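Hypothetical protein Atu0492 (Agrobacterium tumefaciens, PDB 2GMY) is of unknown function but, as a member of the AhpD-like carboxymuconolactone decarboxylase family, probably serves in antioxidant defence. Local coordinates at residues S116-E119 / I120-T124; V80-E83 / Q84-A87; W91-A94 / V95-A99. One frame throughout, in Å; residues are numbered along the deposited sequence.

Interaction 1. Residues S116-E119 / I120-T124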
loop_
_atom_site.group_PDB
_atom_site.type_symbol
_atom_site.label_atom_id
_atom_site.label_comp_id
_atom_site.label_asym_id
_atom_site.label_seq_id
_atom_site.Cartn_x
_atom_site.Cartn_y
_atom_site.Cartn_z
ATOM N N SER A 116 -20.714 18.922 -16.902
ATOM C CA SER A 116 -20.664 20.320 -16.470
ATOM C C SER A 116 -20.215 20.446 -15.013
ATOM O O SER A 116 -20.241 19.465 -14.255
ATOM C CB SER A 116 -22.048 20.957 -16.605
ATOM O OG SER A 116 -22.930 20.452 -15.607
ATOM N N ASP A 117 -19.832 21.655 -14.600
ATOM C CA ASP A 117 -19.456 21.872 -13.202
ATOM C C ASP A 117 -20.620 21.525 -12.273
ATOM O O ASP A 117 -20.410 20.941 -11.213
ATOM C CB ASP A 117 -19.011 23.317 -12.944
ATOM C CG ASP A 117 -17.559 23.576 -13.327
ATOM O OD1 ASP A 117 -16.885 22.660 -13.845
ATOM O OD2 ASP A 117 -17.089 24.715 -13.081
ATOM N N GLU A 118 -21.848 21.885 -12.659
ATOM C CA GLU A 118 -23.001 21.581 -11.812
ATOM C C GLU A 118 -23.133 20.067 -11.622
ATOM O O GLU A 118 -23.281 19.588 -10.500
ATOM C CB GLU A 118 -24.297 22.182 -12.370
ATOM C CG GLU A 118 -25.496 21.913 -11.458
ATOM C CD GLU A 118 -26.836 22.294 -12.076
ATOM O OE1 GLU A 118 -26.913 22.471 -13.314
ATOM O OE2 GLU A 118 -27.820 22.396 -11.314
ATOM N N GLU A 119 -23.057 19.331 -12.726
ATOM C CA GLU A 119 -23.133 17.864 -12.704
ATOM C C GLU A 119 -22.011 17.282 -11.850
ATOM O O GLU A 119 -22.228 16.343 -11.072
ATOM C CB GLU A 119 -23.042 17.321 -14.134
ATOM C CG GLU A 119 -24.320 17.547 -14.916
ATOM C CD GLU A 119 -24.196 17.265 -16.414
ATOM O OE1 GLU A 119 -23.075 17.267 -16.977
ATOM O OE2 GLU A 119 -25.262 17.058 -17.042
ATOM N N ILE A 120 -20.814 17.842 -11.980
ATOM C CA ILE A 120 -19.676 17.341 -11.187
ATOM C C ILE A 120 -19.916 17.508 -9.688
ATOM O O ILE A 120 -19.579 16.617 -8.899
ATOM C CB ILE A 120 -18.335 17.981 -11.635
ATOM C CG1 ILE A 120 -17.982 17.486 -13.043
ATOM C CG2 ILE A 120 -17.213 17.668 -10.635
ATOM C CD1 ILE A 120 -16.782 18.186 -13.694
ATOM N N VAL A 121 -20.509 18.633 -9.282
ATOM C CA VAL A 121 -20.829 18.821 -7.870
ATOM C C VAL A 121 -21.831 17.772 -7.412
ATOM O O VAL A 121 -21.654 17.156 -6.352
ATOM C CB VAL A 121 -21.320 20.257 -7.571
ATOM C CG1 VAL A 121 -21.657 20.407 -6.084
ATOM C CG2 VAL A 121 -20.245 21.252 -7.964
ATOM N N LYS A 122 -22.882 17.555 -8.209
ATOM C CA LYS A 122 -23.883 16.509 -7.895
ATOM C C LYS A 122 -23.226 15.129 -7.776
ATOM O O LYS A 122 -23.468 14.381 -6.832
ATOM C CB LYS A 122 -24.983 16.477 -8.961
ATOM C CG LYS A 122 -25.796 17.761 -9.034
ATOM C CD LYS A 122 -26.837 17.668 -10.133
ATOM C CE LYS A 122 -27.706 18.910 -10.137
ATOM N NZ LYS A 122 -28.665 18.829 -11.270
ATOM N N ILE A 123 -22.374 14.808 -8.745
ATOM C CA ILE A 123 -21.627 13.547 -8.734
ATOM C C ILE A 123 -20.790 13.387 -7.467
ATOM O O ILE A 123 -20.792 12.316 -6.837
ATOM C CB ILE A 123 -20.714 13.481 -9.970
ATOM C CG1 ILE A 123 -21.547 13.190 -11.215
ATOM C CG2 ILE A 123 -19.608 12.409 -9.823
ATOM C CD1 ILE A 123 -20.833 13.598 -12.489
ATOM N N THR A 124 -20.070 14.449 -7.101
ATOM C CA THR A 124 -19.122 14.372 -5.994
ATOM C C THR A 124 -19.849 14.271 -4.642
ATOM O O THR A 124 -19.422 13.534 -3.758
ATOM C CB THR A 124 -18.088 15.517 -6.062
ATOM O OG1 THR A 124 -17.476 15.522 -7.369
ATOM C CG2 THR A 124 -17.006 15.319 -5.016
#

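Interaction 2. Residues V80-E83 / Q84-A87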
loop_
_atom_site.group_PDB
_atom_site.type_symbol
_atom_site.label_atom_id
_atom_site.label_comp_id
_atom_site.label_asym_id
_atom_site.label_seq_id
_atom_site.Cartn_x
_atom_site.Cartn_y
_atom_site.Cartn_z
ATOM N N VAL A 80 -17.262 -2.880 -21.832
ATOM C CA VAL A 80 -18.708 -2.631 -21.713
ATOM C C VAL A 80 -19.062 -1.151 -21.472
ATOM O O VAL A 80 -20.092 -0.672 -21.959
ATOM C CB VAL A 80 -19.407 -3.588 -20.692
ATOM C CG1 VAL A 80 -19.002 -3.289 -19.297
ATOM C CG2 VAL A 80 -20.926 -3.495 -20.810
ATOM N N TYR A 81 -18.194 -0.425 -20.771
ATOM C CA TYR A 81 -18.481 0.968 -20.378
ATOM C C TYR A 81 -18.201 1.999 -21.468
ATOM O O TYR A 81 -17.187 1.918 -22.172
ATOM C CB TYR A 81 -17.750 1.318 -19.064
ATOM C CG TYR A 81 -18.093 0.282 -18.029
ATOM C CD1 TYR A 81 -19.372 0.229 -17.460
ATOM C CD2 TYR A 81 -17.178 -0.710 -17.688
ATOM C CE1 TYR A 81 -19.716 -0.774 -16.555
ATOM C CE2 TYR A 81 -17.498 -1.706 -16.771
ATOM C CZ TYR A 81 -18.775 -1.734 -16.216
ATOM O OH TYR A 81 -19.104 -2.719 -15.323
ATOM N N THR A 82 -19.101 2.972 -21.591
ATOM C CA THR A 82 -18.919 4.083 -22.521
ATOM C C THR A 82 -17.779 4.997 -22.055
ATOM O O THR A 82 -17.365 4.941 -20.894
ATOM C CB THR A 82 -20.196 4.935 -22.621
ATOM O OG1 THR A 82 -20.370 5.675 -21.411
ATOM C CG2 THR A 82 -21.437 4.050 -22.860
ATOM N N GLU A 83 -17.282 5.868 -22.934
ATOM C CA GLU A 83 -16.211 6.775 -22.521
ATOM C C GLU A 83 -16.674 7.685 -21.376
ATOM O O GLU A 83 -15.919 7.952 -20.447
ATOM C CB GLU A 83 -15.663 7.591 -23.698
ATOM C CG GLU A 83 -14.868 6.724 -24.690
ATOM C CD GLU A 83 -13.763 5.891 -24.019
ATOM O OE1 GLU A 83 -12.913 6.476 -23.306
ATOM O OE2 GLU A 83 -13.734 4.645 -24.209
ATOM N N GLN A 84 -17.928 8.117 -21.435
ATOM C CA GLN A 84 -18.494 8.924 -20.359
ATOM C C GLN A 84 -18.527 8.142 -19.043
ATOM O O GLN A 84 -18.132 8.668 -18.003
ATOM C CB GLN A 84 -19.905 9.368 -20.710
ATOM C CG GLN A 84 -20.521 10.266 -19.658
ATOM C CD GLN A 84 -21.862 10.823 -20.092
ATOM O OE1 GLN A 84 -22.649 10.138 -20.748
ATOM N NE2 GLN A 84 -22.146 12.066 -19.687
ATOM N N GLU A 85 -19.006 6.899 -19.093
ATOM C CA GLU A 85 -19.006 6.037 -17.890
ATOM C C GLU A 85 -17.587 5.834 -17.354
ATOM O O GLU A 85 -17.364 5.867 -16.128
ATOM C CB GLU A 85 -19.650 4.680 -18.176
ATOM C CG GLU A 85 -21.145 4.794 -18.375
ATOM C CD GLU A 85 -21.803 3.497 -18.823
ATOM O OE1 GLU A 85 -21.177 2.722 -19.578
ATOM O OE2 GLU A 85 -22.960 3.265 -18.420
ATOM N N ARG A 86 -16.628 5.618 -18.256
ATOM C CA ARG A 86 -15.232 5.488 -17.827
ATOM C C ARG A 86 -14.703 6.729 -17.130
ATOM O O ARG A 86 -13.944 6.630 -16.162
ATOM C CB ARG A 86 -14.303 5.121 -18.985
ATOM C CG ARG A 86 -14.594 3.758 -19.541
ATOM C CD ARG A 86 -13.626 3.411 -20.669
ATOM N NE ARG A 86 -12.280 3.127 -20.163
ATOM C CZ ARG A 86 -11.918 1.978 -19.588
ATOM N NH1 ARG A 86 -12.790 0.979 -19.450
ATOM N NH2 ARG A 86 -10.676 1.832 -19.141
ATOM N N ALA A 87 -15.104 7.898 -17.625
ATOM C CA ALA A 87 -14.687 9.156 -17.027
ATOM C C ALA A 87 -15.241 9.234 -15.609
ATOM O O ALA A 87 -14.541 9.587 -14.663
ATOM C CB ALA A 87 -15.194 10.305 -17.861
HETATM O O HOH W 1 -22.312 0.752 -20.926
HETATM O O HOH W 2 -14.965 0.531 -21.502
HETATM O O HOH W 3 -22.587 7.233 -21.451
HETATM O O HOH W 4 -10.743 5.298 -21.125
#

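Interaction 3. Residues W91-A94 / V95-A99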
loop_
_atom_site.group_PDB
_atom_site.type_symbol
_atom_site.label_atom_id
_atom_site.label_comp_id
_atom_site.label_asym_id
_atom_site.label_seq_id
_atom_site.Cartn_x
_atom_site.Cartn_y
_atom_site.Cartn_z
ATOM N N TRP A 91 -13.299 8.923 -11.624
ATOM C CA TRP A 91 -13.505 9.896 -10.557
ATOM C C TRP A 91 -14.061 9.224 -9.310
ATOM O O TRP A 91 -13.632 9.529 -8.182
ATOM C CB TRP A 91 -14.449 10.987 -11.034
ATOM C CG TRP A 91 -14.570 12.172 -10.130
ATOM C CD1 TRP A 91 -15.713 12.616 -9.511
ATOM C CD2 TRP A 91 -13.536 13.101 -9.760
ATOM N NE1 TRP A 91 -15.457 13.756 -8.791
ATOM C CE2 TRP A 91 -14.132 14.077 -8.920
ATOM C CE3 TRP A 91 -12.174 13.206 -10.055
ATOM C CZ2 TRP A 91 -13.403 15.141 -8.367
ATOM C CZ3 TRP A 91 -11.447 14.279 -9.508
ATOM C CH2 TRP A 91 -12.073 15.228 -8.680
ATOM N N VAL A 92 -15.016 8.314 -9.495
ATOM C CA VAL A 92 -15.494 7.538 -8.348
ATOM C C VAL A 92 -14.324 6.859 -7.628
ATOM O O VAL A 92 -14.212 6.931 -6.399
ATOM C CB VAL A 92 -16.563 6.514 -8.758
ATOM C CG1 VAL A 92 -16.914 5.586 -7.593
ATOM C CG2 VAL A 92 -17.803 7.237 -9.255
ATOM N N ASP A 93 -13.453 6.210 -8.396
ATOM C CA ASP A 93 -12.286 5.551 -7.815
ATOM C C ASP A 93 -11.366 6.549 -7.090
ATOM O O ASP A 93 -11.004 6.329 -5.921
ATOM C CB ASP A 93 -11.513 4.824 -8.915
ATOM C CG ASP A 93 -12.220 3.564 -9.387
ATOM O OD1 ASP A 93 -13.417 3.385 -9.082
ATOM O OD2 ASP A 93 -11.561 2.748 -10.069
ATOM N N ALA A 94 -11.008 7.640 -7.766
ATOM C CA ALA A 94 -10.040 8.601 -7.208
ATOM C C ALA A 94 -10.551 9.239 -5.919
ATOM O O ALA A 94 -9.803 9.417 -4.943
ATOM C CB ALA A 94 -9.694 9.687 -8.246
ATOM N N VAL A 95 -11.847 9.560 -5.914
ATOM C CA VAL A 95 -12.463 10.274 -4.795
ATOM C C VAL A 95 -12.791 9.312 -3.660
ATOM O O VAL A 95 -12.658 9.647 -2.490
ATOM C CB VAL A 95 -13.700 11.072 -5.258
ATOM C CG1 VAL A 95 -14.412 11.737 -4.086
ATOM C CG2 VAL A 95 -13.273 12.142 -6.249
ATOM N N THR A 96 -13.215 8.096 -3.998
ATOM C CA THR A 96 -13.444 7.098 -2.946
ATOM C C THR A 96 -12.138 6.809 -2.187
ATOM O O THR A 96 -12.140 6.622 -0.978
ATOM C CB THR A 96 -14.082 5.825 -3.524
ATOM O OG1 THR A 96 -15.399 6.150 -3.989
ATOM C CG2 THR A 96 -14.190 4.737 -2.482
ATOM N N LYS A 97 -11.031 6.808 -2.922
ATOM C CA LYS A 97 -9.715 6.582 -2.328
ATOM C C LYS A 97 -8.939 7.891 -2.200
ATOM O O LYS A 97 -7.733 7.943 -2.475
ATOM C CB LYS A 97 -8.916 5.564 -3.146
ATOM C CG LYS A 97 -9.555 4.178 -3.181
ATOM C CD LYS A 97 -8.716 3.201 -4.018
ATOM C CE LYS A 97 -8.593 3.659 -5.469
ATOM N NZ LYS A 97 -9.895 3.556 -6.180
ATOM N N ILE A 98 -9.629 8.930 -1.741
ATOM C CA ILE A 98 -9.073 10.291 -1.686
ATOM C C ILE A 98 -7.748 10.375 -0.920
ATOM O O ILE A 98 -6.851 11.105 -1.324
ATOM C CB ILE A 98 -10.103 11.301 -1.073
ATOM C CG1 ILE A 98 -9.742 12.759 -1.406
ATOM C CG2 ILE A 98 -10.297 11.067 0.436
ATOM C CD1 ILE A 98 -10.041 13.155 -2.816
ATOM N N ALA A 99 -7.619 9.604 0.160
ATOM C CA ALA A 99 -6.434 9.709 1.008
ATOM C C ALA A 99 -5.193 9.222 0.276
ATOM O O ALA A 99 -4.096 9.738 0.523
ATOM C CB ALA A 99 -6.621 8.948 2.298
#

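Interaction 1. Residues S116-E119 / I120-T124
Ile-120 N donates to Ser-116 O, the first of four i+4 to i backbone bonds across the opening turns of helix 117-139. Val-121 N follows to Asp-117 O, Lys-122 N to Glu-118 O, and Ile-123 N to Glu-119 O at 2.8 Å. Thr-124 extends the series and adds a second grip: its N and its OG1 reach Ile-120 O from opposite faces of the carbonyl plane, the hydroxyl at 2.8 Å.

Ahead of these bonds stands the N-terminal cap. Glu-119 N donates to Ser-116 OG at 3.1 Å and 169°, and Ser-116 N returns a bond to Glu-119 OE1 at 2.9 Å. This reciprocal pair is a capping box, in which Ser-116 is the N-cap residue. The returning N-H meets OE1 on its anti side, 29° out of the carboxylate plane; Glu-119 folds back to it because CG lies beside its own backbone N (chi1 -74°).

Charge pairing is looser. Glu-118 OE2 and Lys-122 NZ form a long salt bridge at 3.7 Å, the two extended chains slanting across one another; the ammonium's stronger partner is Ser-28 O, to which it donates a hydrogen bond.

The isoleucines lay their CG1 atoms against carbonyl oxygens of the preceding turn: Ile-120 CG1 is 3.2 Å from Ser-116 O, and Ile-123 CG1 is equally close to Glu-119 O. Apolar packing is made with side chains beyond the turn. Ile-120 packs on Leu-111 of helix 105-114 and on Phe-140 of a second subunit, while Val-121 meets Ala-14 of that subunit.

Interaction 2. Residues V80-E83 / Q84-A87
Thr-82 and Glu-85 exchange two hydrogen bonds where the loop enters helix 83-96. The threonine hydroxyl sits between its own backbone N and carbonyl carbon (chi1 72°), which aims OG1 at Glu-85 N, 3.0 Å away. Glu-85, extended beyond CG, brings OE1 back to Thr-82 N at 2.9 Å; the donor meets the oxygen on its anti side, 19° out of the carboxylate plane. The same OE1 accepts from a water that also donates to Val-80 O, and it lies near the plane of the Tyr-81 ring, at the edge, 3.7 Å from CD1. Ring and carboxylate planes are 63° apart. Glu-85 OE2 is taken up by Trp-68 NE1, so both carboxylate oxygens are anchored.

Val-80 CG1 covers one face of the tyrosine, 3.3 Å above the ring centre, and Tyr-81 OH bonds to Trp-68 O. Glu-83, bent at chi2, runs alongside Arg-86, yet Glu-83 OE2 and Arg-86 NE stay 4.6 Å apart with no N-H directed at the oxygen; a water joins Glu-83 OE1 to Arg-86 NE instead. Arg-86 NH1 and NH2 donate to Trp-75 O and Arg-76 O. Backbone bonds Arg-86 N to Thr-82 O and Ala-87 N to Glu-83 O begin the helical pattern, and the reciprocal Thr-82 and Glu-85 pair is the capping box of a helix N terminus.

Interaction 3. Residues W91-A94 / V95-A99
Three i+4 to i backbone bonds close the last turn of helix 83-96: Val-95 N to Trp-91 O, Thr-96 N to Val-92 O and Lys-97 N to Asp-93 O, after which Lys-97 leaves helical geometry (phi/psi -104°/44°).

Val-95 CG2 sits over the face of the Trp-91 indole, a CH-pi contact 3.6 Å from the centroid of the five-membered ring and 20° off its normal. With CG anti to the backbone N, the tryptophan holds its ring above the next turn, and its closest atom there, CE2, is 3.4 Å from CG2. Ile-127 of helix 117-139 packs against both residues.

Val-92 O is gripped twice by Thr-96, whose N and OG1 approach from opposite faces of the carbonyl plane, OG1 at 2.8 Å. That hydroxyl also pairs with Asn-131 ND2. Asp-93 O has two donors as well: the Lys-97 chain curls at chi3 and chi4 to return NZ to it at 3.0 Å, standing above the carbonyl plane, away from a lone pair. The Asp-93 carboxylate is 4.3 Å from that ammonium (OD2 to NZ) and instead takes Arg-41 in a salt bridge and Trp-75 NE1 in a hydrogen bond.

Side-chain donors thus supplement the backbone bonds at two carbonyls near the helix end, where the lysine charge would probably also interact favourably with the helix dipole and the nearby aspartate.

How the interactions relate
From the N terminus the order is interaction 2, interaction 3, interaction 1, strictly in series: none nests within or crosses another, and each closes only a local turn. Interaction 2 starts helix 83-96 from the loop after helix 66-70, and interaction 3 ends that helix and leads into helix 98-101; their centres are about 17 Å apart. After helix 105-114, interaction 1 starts helix 117-139. This helix returns to interaction 3, where Thr-124 OG1 and Trp-91 NE1 are 3.0 Å apart, a probable hydrogen bond, and Ile-123 packs on Trp-91. Interactions 1 and 3 both touch the second subunit; interactions 1 and 2 do not meet.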